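Local coordinates for Phi class glutathione transferase GSTF1 (Populus tremula x Populus tremuloides, PDB 4RI6), which transfers glutathione to electrophilic compounds as a plant Phi class glutathione transferase, probably displacing a halide from halogenated substrates, at the interface of chains A and B. Coordinates in Å, arbitrary orientation; residue numbers count along the deposited sequence, not the author numbering. Chains: chain A/B, Phi class glutathione transferase GSTF1.

Contact 1: the interface of chains A and B. Residues chain A 64-67, 71; chain B 97-98, 101.
In the glutathione transferase fold, the thioredoxin-like N-terminal domain of one subunit rests against the helical domain of the other, and here strand 65-67 of chain A meets the first turns of helix 93-122 of chain B. A side-chain amide can cap a backbone N-H of a neighbouring strand, as B:Gln101 does: its carbonyl OE1 accepts the backbone N-H of A:Phe67, with 3.1 Å between OE1 and N. The donor lies in the carbonyl plane, with a C=O...N angle of 154°, and the bond is fairly straight at the hydrogen. B:Gln101 buries 71 Å² against the partner. Its CG sits in the crowded position between backbone N and carbonyl carbon (chi1 67°), and beyond CG the chain runs extended, which carries the amide over to the strand. The amide is held from its own helix as well, since NE2 donates to the main-chain O of B:Asn98 at 3.1 Å. Bonded on both its oxygen and its nitrogen, the group is probably held against flipping.

Apolar groups flank this polar link. The ring of A:Phe67 offers one face to the glutamine, whose CG stands above the plane toward the rim; the two side chains run nearly perpendicular. A:Leu66, meanwhile, crosses the glutamine obliquely, its CD2 reaching the amide carbon CD at 3.7 Å while CD1 turns to CB of B:Ala97. On another flank the methyl CB of A:Ala71 packs on CA of B:Gln101, 3.5 Å away. CD1 of A:Ile64 lies more loosely by the backbone N of B:Asn98.

Two waters complete the join. Both bind the carbonyl O of A:Thr65; water 1 also meets OE1 of B:Gln101 at 2.7 Å, giving that oxygen a partner besides the A:Phe67 N-H. Water 2 bridges to NE2 of the glutamine and, at 3.0 Å, to the side-chain oxygen OD1 of B:Asn98.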
# COMPACT_ATOMS: atom_id res chain seq x y z
N ILE A 64 12.39 13.16 -12.33
CA ILE A 64 12.16 12.71 -10.96
C ILE A 64 12.87 11.39 -10.65
O ILE A 64 13.08 10.54 -11.54
CB ILE A 64 10.63 12.57 -10.69
CG1 ILE A 64 10.31 12.48 -9.20
CG2 ILE A 64 10.05 11.37 -11.42
CD1 ILE A 64 8.83 12.82 -8.87
N THR A 65 13.26 11.24 -9.38
CA THR A 65 13.72 9.98 -8.82
C THR A 65 12.64 9.48 -7.84
O THR A 65 12.17 10.24 -6.99
CB THR A 65 15.07 10.14 -8.10
OG1 THR A 65 16.07 10.50 -9.06
CG2 THR A 65 15.50 8.85 -7.41
N LEU A 66 12.25 8.21 -7.98
CA LEU A 66 11.16 7.64 -7.18
C LEU A 66 11.55 6.29 -6.62
O LEU A 66 12.30 5.56 -7.25
CB LEU A 66 9.90 7.48 -8.05
CG LEU A 66 9.15 8.75 -8.46
CD1 LEU A 66 8.07 8.41 -9.44
CD2 LEU A 66 8.57 9.46 -7.25
N PHE A 67 11.03 5.96 -5.44
CA PHE A 67 11.07 4.59 -4.94
C PHE A 67 9.66 4.12 -4.56
O PHE A 67 8.69 4.87 -4.70
CB PHE A 67 12.04 4.46 -3.75
CG PHE A 67 11.72 5.36 -2.59
CD1 PHE A 67 10.90 4.94 -1.57
CD2 PHE A 67 12.30 6.62 -2.50
CE1 PHE A 67 10.62 5.76 -0.50
CE2 PHE A 67 12.02 7.44 -1.41
CZ PHE A 67 11.17 6.99 -0.42
N ALA A 71 4.28 3.12 -6.30
CA ALA A 71 4.36 4.55 -6.60
C ALA A 71 5.02 4.78 -7.95
O ALA A 71 4.57 5.57 -8.77
CB ALA A 71 5.13 5.31 -5.49
N ALA B 97 3.35 12.19 -7.61
CA ALA B 97 4.20 11.00 -7.48
C ALA B 97 5.21 11.15 -6.33
O ALA B 97 5.49 10.20 -5.59
CB ALA B 97 4.93 10.73 -8.80
N ASN B 98 5.75 12.35 -6.17
CA ASN B 98 6.68 12.61 -5.10
C ASN B 98 6.04 12.34 -3.74
O ASN B 98 6.66 11.79 -2.84
CB ASN B 98 7.17 14.05 -5.17
CG ASN B 98 8.08 14.38 -4.03
OD1 ASN B 98 9.13 13.77 -3.88
ND2 ASN B 98 7.67 15.34 -3.20
N GLN B 101 5.25 8.22 -3.20
CA GLN B 101 6.26 7.27 -2.76
C GLN B 101 6.30 7.20 -1.23
O GLN B 101 6.56 6.14 -0.67
CB GLN B 101 7.65 7.61 -3.32
CG GLN B 101 8.23 8.88 -2.77
CD GLN B 101 9.39 9.41 -3.62
OE1 GLN B 101 10.19 8.63 -4.14
NE2 GLN B 101 9.49 10.73 -3.72
O HOH W 1 12.68 9.70 -4.26
O HOH W 2 11.30 12.44 -5.51

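Contact 2: the interface of chains A and B. Residues chain A 68, 70-71, 74, 104; chain B 74, 100, 104, 108.
B:Glu104 and A:Arg74 meet across the dimer interface, where helix 69-79 of chain A faces helix 93-122 of chain B, and they illustrate how arginines can stack when acids edge them. The guanidinium of A:Arg74 lies face to face with that of B:Arg74, the planes 17° apart and the CZ atoms separated by 3.7 Å. The carbonyl O of A:Arg70 covers its other face. Carboxylates take the rim and probably offset the like charges: NE and NH2 of A:Arg74 grip OD2 of B:Asp100 side-on, the NE bond measuring 2.8 Å on the syn side. NH2 also reaches OE2 of B:Glu104 at 2.6 Å, approaching from above that carboxylate's plane. A bend at chi3 (-72°) turns the guanidinium toward these acids. With a leucine in place of A:Arg74, B:Asp100 and B:Glu104 would probably lose their cross-chain cationic mate and B:Arg74 its stacking partner.

B:Glu104 hides 71 Å², folded at chi2 (-67°), its CB packed on the CB of A:Glu68 and its carboxylate beside the aliphatic stem of A:Arg70. Its OE1 takes water 3, which also joins OE1 of A:Glu68 and both N and NH1 of A:Arg70. Next to these, B:Gln108 lays its CB by OE2 of A:Glu68.

On the twin side B:Arg74 NH1 bonds OE2 of A:Glu104 at 2.5 Å. Water 4 stands between OE2 of A:Glu104 and OE2 of B:Glu104, probably easing the approach of two acids 4.0 Å apart at those oxygens. Beyond these, water 5 lies 2.7 Å from OD2 of B:Asp100 and also meets the carbonyl O of A:Ala71.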
# COMPACT_ATOMS: atom_id res chain seq x y z
N GLU A 68 9.58 2.88 -4.09
CA GLU A 68 8.36 2.10 -3.86
C GLU A 68 7.71 1.71 -5.18
O GLU A 68 7.22 2.54 -5.93
CB GLU A 68 7.34 2.81 -2.95
CG GLU A 68 7.67 2.61 -1.48
CD GLU A 68 7.48 1.17 -1.02
OE1 GLU A 68 6.91 0.35 -1.77
OE2 GLU A 68 7.90 0.86 0.12
N ARG A 70 4.90 0.41 -6.26
CA ARG A 70 3.57 0.79 -6.69
C ARG A 70 3.48 2.29 -6.99
O ARG A 70 2.72 2.69 -7.86
CB ARG A 70 2.53 0.37 -5.65
CG ARG A 70 2.41 -1.13 -5.53
CD ARG A 70 1.63 -1.56 -4.31
NE ARG A 70 1.73 -3.01 -4.08
CZ ARG A 70 2.75 -3.61 -3.48
NH1 ARG A 70 3.78 -2.91 -3.00
NH2 ARG A 70 2.74 -4.92 -3.32
N ALA A 71 4.28 3.12 -6.30
CA ALA A 71 4.36 4.55 -6.60
C ALA A 71 5.02 4.78 -7.95
O ALA A 71 4.57 5.57 -8.77
CB ALA A 71 5.13 5.31 -5.49
N ARG A 74 2.45 3.88 -10.60
CA ARG A 74 1.41 4.88 -10.81
C ARG A 74 1.96 6.06 -11.60
O ARG A 74 1.29 6.62 -12.45
CB ARG A 74 0.81 5.35 -9.48
CG ARG A 74 -0.31 4.45 -9.02
CD ARG A 74 -1.11 5.00 -7.85
NE ARG A 74 -0.34 4.95 -6.64
CZ ARG A 74 -0.35 3.97 -5.75
NH1 ARG A 74 -1.13 2.91 -5.86
NH2 ARG A 74 0.42 4.06 -4.70
N GLU A 104 -4.63 -1.62 -3.55
CA GLU A 104 -4.42 -1.51 -2.10
C GLU A 104 -4.63 -2.88 -1.45
O GLU A 104 -3.98 -3.20 -0.45
CB GLU A 104 -5.36 -0.47 -1.50
CG GLU A 104 -4.96 0.94 -1.79
CD GLU A 104 -3.63 1.28 -1.14
OE1 GLU A 104 -3.44 0.91 0.03
OE2 GLU A 104 -2.78 1.89 -1.80
N ARG B 74 -7.30 8.53 -2.14
CA ARG B 74 -6.84 8.98 -3.46
C ARG B 74 -8.02 9.41 -4.33
O ARG B 74 -7.94 10.40 -5.04
CB ARG B 74 -6.02 7.90 -4.19
CG ARG B 74 -4.53 7.93 -3.81
CD ARG B 74 -3.64 7.12 -4.73
NE ARG B 74 -3.81 5.72 -4.44
CZ ARG B 74 -3.13 5.04 -3.52
NH1 ARG B 74 -3.40 3.78 -3.35
NH2 ARG B 74 -2.20 5.60 -2.76
N ASP B 100 3.38 10.36 -3.39
CA ASP B 100 2.92 8.98 -3.41
C ASP B 100 3.97 7.97 -2.93
O ASP B 100 3.64 6.97 -2.29
CB ASP B 100 2.46 8.64 -4.83
CG ASP B 100 1.55 7.44 -4.90
OD1 ASP B 100 0.66 7.27 -4.05
OD2 ASP B 100 1.72 6.66 -5.85
N GLU B 104 3.30 5.23 -0.08
CA GLU B 104 3.65 3.82 -0.15
C GLU B 104 4.58 3.42 0.99
O GLU B 104 4.53 2.29 1.46
CB GLU B 104 4.28 3.48 -1.50
CG GLU B 104 3.28 3.47 -2.65
CD GLU B 104 2.29 2.35 -2.53
OE1 GLU B 104 2.70 1.21 -2.20
OE2 GLU B 104 1.08 2.59 -2.71
N GLN B 108 3.82 0.22 3.23
CA GLN B 108 4.70 -0.93 3.18
C GLN B 108 5.76 -1.02 4.26
O GLN B 108 6.29 -2.12 4.52
CB GLN B 108 5.38 -0.98 1.81
CG GLN B 108 4.40 -1.09 0.67
CD GLN B 108 3.55 -2.36 0.74
OE1 GLN B 108 4.07 -3.47 0.82
NE2 GLN B 108 2.23 -2.18 0.76
O HOH W 3 4.75 -0.14 -3.30
O HOH W 4 -0.88 3.54 -0.98
O HOH W 5 3.05 7.76 -7.91

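The C-alpha centres of contact 1 and contact 2 lie about 9 Å apart, and A:Ala71 belongs to both. Helix 93-122 of chain B serves both with interleaved residues, and contact 2 adds B:Arg74 of helix 69-79. Chain A brings mainly strand 65-67 to contact 1 and mainly helix 69-79, with A:Glu104 of helix 93-122, to contact 2. The chain B helix thus meets a mixed polar and apolar strand and a charged helix surface. The paired arginines of contact 2 link it to its own symmetry mate, whereas contact 1 recurs separately with the chains exchanged. Together they probably help fix how the two subunits are set.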